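Hypothetical protein (Uncultured marine organism, PDB 2OD6) is of unknown function, but forms a ferredoxin-like dimer that holds a keto fatty acid, 10-oxohexadecanoic acid, and so may bind lipid-like ligands. Local coordinates at residues K46-R51 with V62-Y67. Sequence-based numbering, arbitrary orientation.
Sequences KFSMNR and VMTYEY. With OHA (10-oxohexadecanoic acid), chain E.
Residues 46-51 and 62-67 form an antiparallel beta hairpin in a ferredoxin-like sheet. K46, S48 and N50 form hydrogen-bonded pairs with E66, T64 and V62. The tight part centres on F47, Y65 and M63, on a face packed against helix 18-40. The F47 ring turns its edge to a face of Y65, the planes at 62°, with F47 CD1 3.5 Å from Y65 CE2. C15 of the fatty acid lies over the opposite face of Y65, toward its rim. M63 SE lies at the edge of F47 in a Met-aromatic contact, and W35 packs edge-to-face with F47. M49 is a looser neighbour that also packs on V28. Y65 OH donates to the ligand ketone O1 at 3.2 Å, and Y67 OH to the carboxyl oxygen O2 at 2.6 Å. An alanine at Y65 would lose the ring and the ketone bond, and would probably loosen F47 and the middle of the bound chain.

The other face is largely polar, with V62 at one end. S48 OG and T64 OG1 share a hydrogen bond of 2.7 Å. N50 ND2 donates to both S48 OG, at 3.1 Å, and V62 O, at 2.8 Å. At the K46-E66 end the bond from E66 N to K46 O is nearly straight, at 173°, but that from K46 N to E66 O is weak. The side chains here are looser and partly exposed. K46 runs extended beside E66, but NZ stays 4.4 Å from OE2, and a water bridges them. E66 OE1 salt-bridges K46 of the second subunit. The hairpin joins an aromatic ligand wall to a largely polar face. Its tyrosine hydroxyls, with S9, bind the ligand's oxygen groups, consistent with a pocket suited to oxygenated fatty acids.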
ATOM      1  N   LYS A  46      -1.012   5.767  10.887  1.00 12.51           N
ATOM      2  CA  LYS A  46      -2.069   6.036   9.938  1.00 11.45           C
ATOM      3  C   LYS A  46      -2.675   4.734   9.476  1.00 12.61           C
ATOM      4  O   LYS A  46      -1.970   3.696   9.353  1.00  9.15           O
ATOM      5  CB  LYS A  46      -1.535   6.829   8.728  1.00 13.02           C
ATOM      6  CG  LYS A  46      -2.591   7.291   7.742  1.00 16.53           C
ATOM      7  CD  LYS A  46      -1.974   8.019   6.533  1.00 15.44           C
ATOM      8  CE  LYS A  46      -2.852   7.869   5.266  1.00 26.50           C
ATOM      9  NZ  LYS A  46      -2.295   8.692   4.181  1.00 24.57           N
ATOM     10  N   PHE A  47      -3.993   4.785   9.238  1.00 10.71           N
ATOM     11  CA  PHE A  47      -4.720   3.701   8.561  1.00  7.34           C
ATOM     12  C   PHE A  47      -5.444   4.244   7.304  1.00  9.42           C
ATOM     13  O   PHE A  47      -5.885   5.387   7.298  1.00 12.51           O
ATOM     14  CB  PHE A  47      -5.752   3.105   9.497  1.00  5.70           C
ATOM     15  CG  PHE A  47      -6.710   2.166   8.825  1.00  9.71           C
ATOM     16  CD1 PHE A  47      -6.408   0.836   8.718  1.00 11.01           C
ATOM     17  CD2 PHE A  47      -7.947   2.622   8.327  1.00 12.19           C
ATOM     18  CE1 PHE A  47      -7.285  -0.041   8.104  1.00  5.35           C
ATOM     19  CE2 PHE A  47      -8.839   1.748   7.712  1.00 11.91           C
ATOM     20  CZ  PHE A  47      -8.512   0.413   7.621  1.00  8.36           C
ATOM     21  N   SER A  48      -5.585   3.413   6.255  1.00 12.02           N
ATOM     22  CA  SER A  48      -6.413   3.792   5.074  1.00  6.29           C
ATOM     23  C   SER A  48      -7.033   2.592   4.500  1.00  7.41           C
ATOM     24  O   SER A  48      -6.468   1.532   4.654  1.00  8.24           O
ATOM     25  CB  SER A  48      -5.634   4.610   4.022  1.00 14.89           C
ATOM     26  OG  SER A  48      -4.711   3.838   3.274  1.00  9.50           O
HETATM   27  N   MSE A  49      -8.232   2.758   3.927  1.00  6.89           N
HETATM   28  CA  MSE A  49      -8.916   1.697   3.168  1.00  8.65           C
HETATM   29  C   MSE A  49      -9.115   2.249   1.758  1.00 11.00           C
HETATM   30  O   MSE A  49      -9.525   3.380   1.591  1.00  8.55           O
HETATM   31  CB  MSE A  49     -10.228   1.252   3.855  1.00  4.50           C
HETATM   32  CG  MSE A  49     -11.047   0.245   3.147  1.00 13.90           C
HETATM   33 SE   MSE A  49     -12.087  -0.591   4.589  0.75 20.78          SE
HETATM   34  CE  MSE A  49     -12.812   1.157   5.314  1.00 12.70           C
ATOM     35  N   ASN A  50      -8.893   1.405   0.734  1.00  8.98           N
ATOM     36  CA  ASN A  50      -8.773   1.910  -0.659  1.00  5.21           C
ATOM     37  C   ASN A  50      -9.474   0.982  -1.534  1.00  8.97           C
ATOM     38  O   ASN A  50      -9.186  -0.179  -1.403  1.00  2.48           O
ATOM     39  CB  ASN A  50      -7.282   1.977  -1.044  1.00 11.25           C
ATOM     40  CG  ASN A  50      -6.461   2.817  -0.086  1.00 12.97           C
ATOM     41  OD1 ASN A  50      -6.359   4.028  -0.265  1.00 13.54           O
ATOM     42  ND2 ASN A  50      -5.825   2.158   0.956  1.00 17.17           N
ATOM     43  N   ARG A  51     -10.403   1.453  -2.370  1.00  5.24           N
ATOM     44  CA  ARG A  51     -11.199   0.553  -3.218  1.00  2.81           C
ATOM     45  C   ARG A  51     -10.411   0.404  -4.508  1.00  5.22           C
ATOM     46  O   ARG A  51     -10.087   1.418  -5.132  1.00  8.19           O
ATOM     47  CB  ARG A  51     -12.526   1.253  -3.554  1.00  2.00           C
ATOM     48  CG  ARG A  51     -13.318   0.655  -4.685  1.00  6.32           C
ATOM     49  CD  ARG A  51     -13.782  -0.550  -4.233  1.00  5.70           C
ATOM     50  NE  ARG A  51     -14.572  -1.218  -5.266  1.00  4.57           N
ATOM     51  CZ  ARG A  51     -15.712  -0.772  -5.786  1.00  6.56           C
ATOM     52  NH1 ARG A  51     -16.340   0.286  -5.327  1.00  8.20           N
ATOM     53  NH2 ARG A  51     -16.285  -1.525  -6.701  1.00  6.32           N
ATOM     54  N   VAL A  62      -7.752  -2.352  -0.420  1.00  4.21           N
ATOM     55  CA  VAL A  62      -6.476  -2.499   0.219  1.00  7.62           C
ATOM     56  C   VAL A  62      -6.469  -1.600   1.454  1.00  5.25           C
ATOM     57  O   VAL A  62      -6.736  -0.407   1.375  1.00  9.61           O
ATOM     58  CB  VAL A  62      -5.275  -2.118  -0.729  1.00  8.70           C
ATOM     59  CG1 VAL A  62      -3.909  -2.140   0.027  1.00  2.82           C
ATOM     60  CG2 VAL A  62      -5.241  -3.082  -1.913  1.00  6.38           C
HETATM   61  N   MSE A  63      -6.109  -2.202   2.586  1.00  2.18           N
HETATM   62  CA  MSE A  63      -5.968  -1.540   3.850  1.00 10.15           C
HETATM   63  C   MSE A  63      -4.486  -1.318   4.203  1.00  7.85           C
HETATM   64  O   MSE A  63      -3.658  -2.256   4.145  1.00 10.09           O
HETATM   65  CB  MSE A  63      -6.699  -2.383   4.880  1.00  9.88           C
HETATM   66  CG  MSE A  63      -8.203  -2.410   4.600  1.00 13.55           C
HETATM   67 SE   MSE A  63      -9.063  -3.367   6.068  0.75 25.14          SE
HETATM   68  CE  MSE A  63      -8.544  -5.129   5.689  1.00  2.00           C
ATOM     69  N   THR A  64      -4.102  -0.101   4.537  1.00 10.24           N
ATOM     70  CA  THR A  64      -2.745   0.124   4.829  1.00 10.67           C
ATOM     71  C   THR A  64      -2.651   0.480   6.316  1.00 13.02           C
ATOM     72  O   THR A  64      -3.449   1.255   6.809  1.00 14.03           O
ATOM     73  CB  THR A  64      -2.131   1.256   3.958  1.00 14.94           C
ATOM     74  OG1 THR A  64      -2.678   2.491   4.401  1.00 21.00           O
ATOM     75  CG2 THR A  64      -2.438   1.052   2.470  1.00  2.00           C
ATOM     76  N   TYR A  65      -1.684  -0.125   7.012  1.00 10.50           N
ATOM     77  CA  TYR A  65      -1.366   0.181   8.398  1.00  9.83           C
ATOM     78  C   TYR A  65       0.051   0.727   8.454  1.00  6.65           C
ATOM     79  O   TYR A  65       0.994   0.018   8.133  1.00  6.21           O
ATOM     80  CB  TYR A  65      -1.439  -1.102   9.200  1.00 10.19           C
ATOM     81  CG  TYR A  65      -2.775  -1.710   9.193  1.00  4.37           C
ATOM     82  CD1 TYR A  65      -3.131  -2.579   8.162  1.00  4.71           C
ATOM     83  CD2 TYR A  65      -3.716  -1.422  10.173  1.00 12.13           C
ATOM     84  CE1 TYR A  65      -4.402  -3.185   8.105  1.00 10.57           C
ATOM     85  CE2 TYR A  65      -5.015  -2.041  10.127  1.00  7.23           C
ATOM     86  CZ  TYR A  65      -5.316  -2.898   9.091  1.00 16.86           C
ATOM     87  OH  TYR A  65      -6.538  -3.465   9.049  1.00 12.40           O
ATOM     88  N   GLU A  66       0.226   1.977   8.813  1.00 11.36           N
ATOM     89  CA  GLU A  66       1.533   2.555   8.847  1.00 11.47           C
ATOM     90  C   GLU A  66       1.982   2.651  10.312  1.00 13.71           C
ATOM     91  O   GLU A  66       1.427   3.428  11.068  1.00  9.88           O
ATOM     92  CB  GLU A  66       1.521   3.960   8.244  1.00 17.98           C
ATOM     93  CG  GLU A  66       1.477   3.955   6.729  1.00 20.99           C
ATOM     94  CD  GLU A  66       1.206   5.297   6.137  1.00 18.45           C
ATOM     95  OE1 GLU A  66       1.910   6.295   6.450  1.00 16.89           O
ATOM     96  OE2 GLU A  66       0.272   5.335   5.322  1.00 13.43           O
ATOM     97  N   TYR A  67       2.995   1.870  10.679  1.00 10.60           N
ATOM     98  CA  TYR A  67       3.531   1.860  12.019  1.00 10.63           C
ATOM     99  C   TYR A  67       4.852   2.622  12.173  1.00 11.15           C
ATOM    100  O   TYR A  67       5.646   2.757  11.227  1.00 10.85           O
ATOM    101  CB  TYR A  67       3.742   0.431  12.461  1.00  7.06           C
ATOM    102  CG  TYR A  67       2.546  -0.494  12.282  1.00  6.65           C
ATOM    103  CD1 TYR A  67       1.502  -0.486  13.182  1.00  8.54           C
ATOM    104  CD2 TYR A  67       2.492  -1.402  11.232  1.00  7.87           C
ATOM    105  CE1 TYR A  67       0.406  -1.352  13.034  1.00  9.89           C
ATOM    106  CE2 TYR A  67       1.422  -2.273  11.095  1.00 10.95           C
ATOM    107  CZ  TYR A  67       0.398  -2.248  12.019  1.00  8.61           C
ATOM    108  OH  TYR A  67      -0.665  -3.117  11.920  1.00  9.45           O
TER
HETATM  109  O2  OHA E 300      -0.172  -4.986  10.249  1.00 14.23           O
HETATM  110  C16 OHA E 300      -0.958  -5.906  10.046  1.00 20.78           C
HETATM  111  O3  OHA E 300      -0.437  -6.981   9.498  1.00 13.67           O
HETATM  112  C15 OHA E 300      -2.430  -5.865  10.430  1.00 22.14           C
HETATM  113  C14 OHA E 300      -3.269  -6.886   9.637  1.00 28.73           C
HETATM  114  C13 OHA E 300      -4.715  -7.101  10.148  1.00 34.59           C
HETATM  115  C12 OHA E 300      -5.814  -6.904   9.082  1.00 38.11           C
HETATM  116  C11 OHA E 300      -7.173  -7.581   9.407  1.00 42.40           C
HETATM  117  C10 OHA E 300      -8.433  -6.720   9.186  1.00 43.52           C
HETATM  118  C9  OHA E 300      -8.664  -5.769  10.382  1.00 50.66           C
HETATM  119  C8  OHA E 300      -9.611  -4.568  10.146  1.00 49.81           C
HETATM  120  C7  OHA E 300      -9.546  -3.580  11.319  1.00 47.41           C
HETATM  121  O1  OHA E 300      -8.697  -2.692  11.348  1.00 36.52           O
HETATM  122  C6  OHA E 300     -10.485  -3.641  12.504  1.00 42.93           C
HETATM  123  C5  OHA E 300     -11.599  -4.676  12.354  1.00 47.53           C
HETATM  124  C4  OHA E 300     -12.567  -4.592  13.549  1.00 46.80           C
HETATM  125  C3  OHA E 300     -13.832  -5.468  13.446  1.00 44.51           C
HETATM  126  C2  OHA E 300     -14.684  -5.270  12.185  1.00 39.65           C
HETATM  127  C1  OHA E 300     -14.738  -6.554  11.368  1.00 38.60           C
HETATM  128  O   HOH W   1       0.549   7.904   4.041  1.00 17.52           O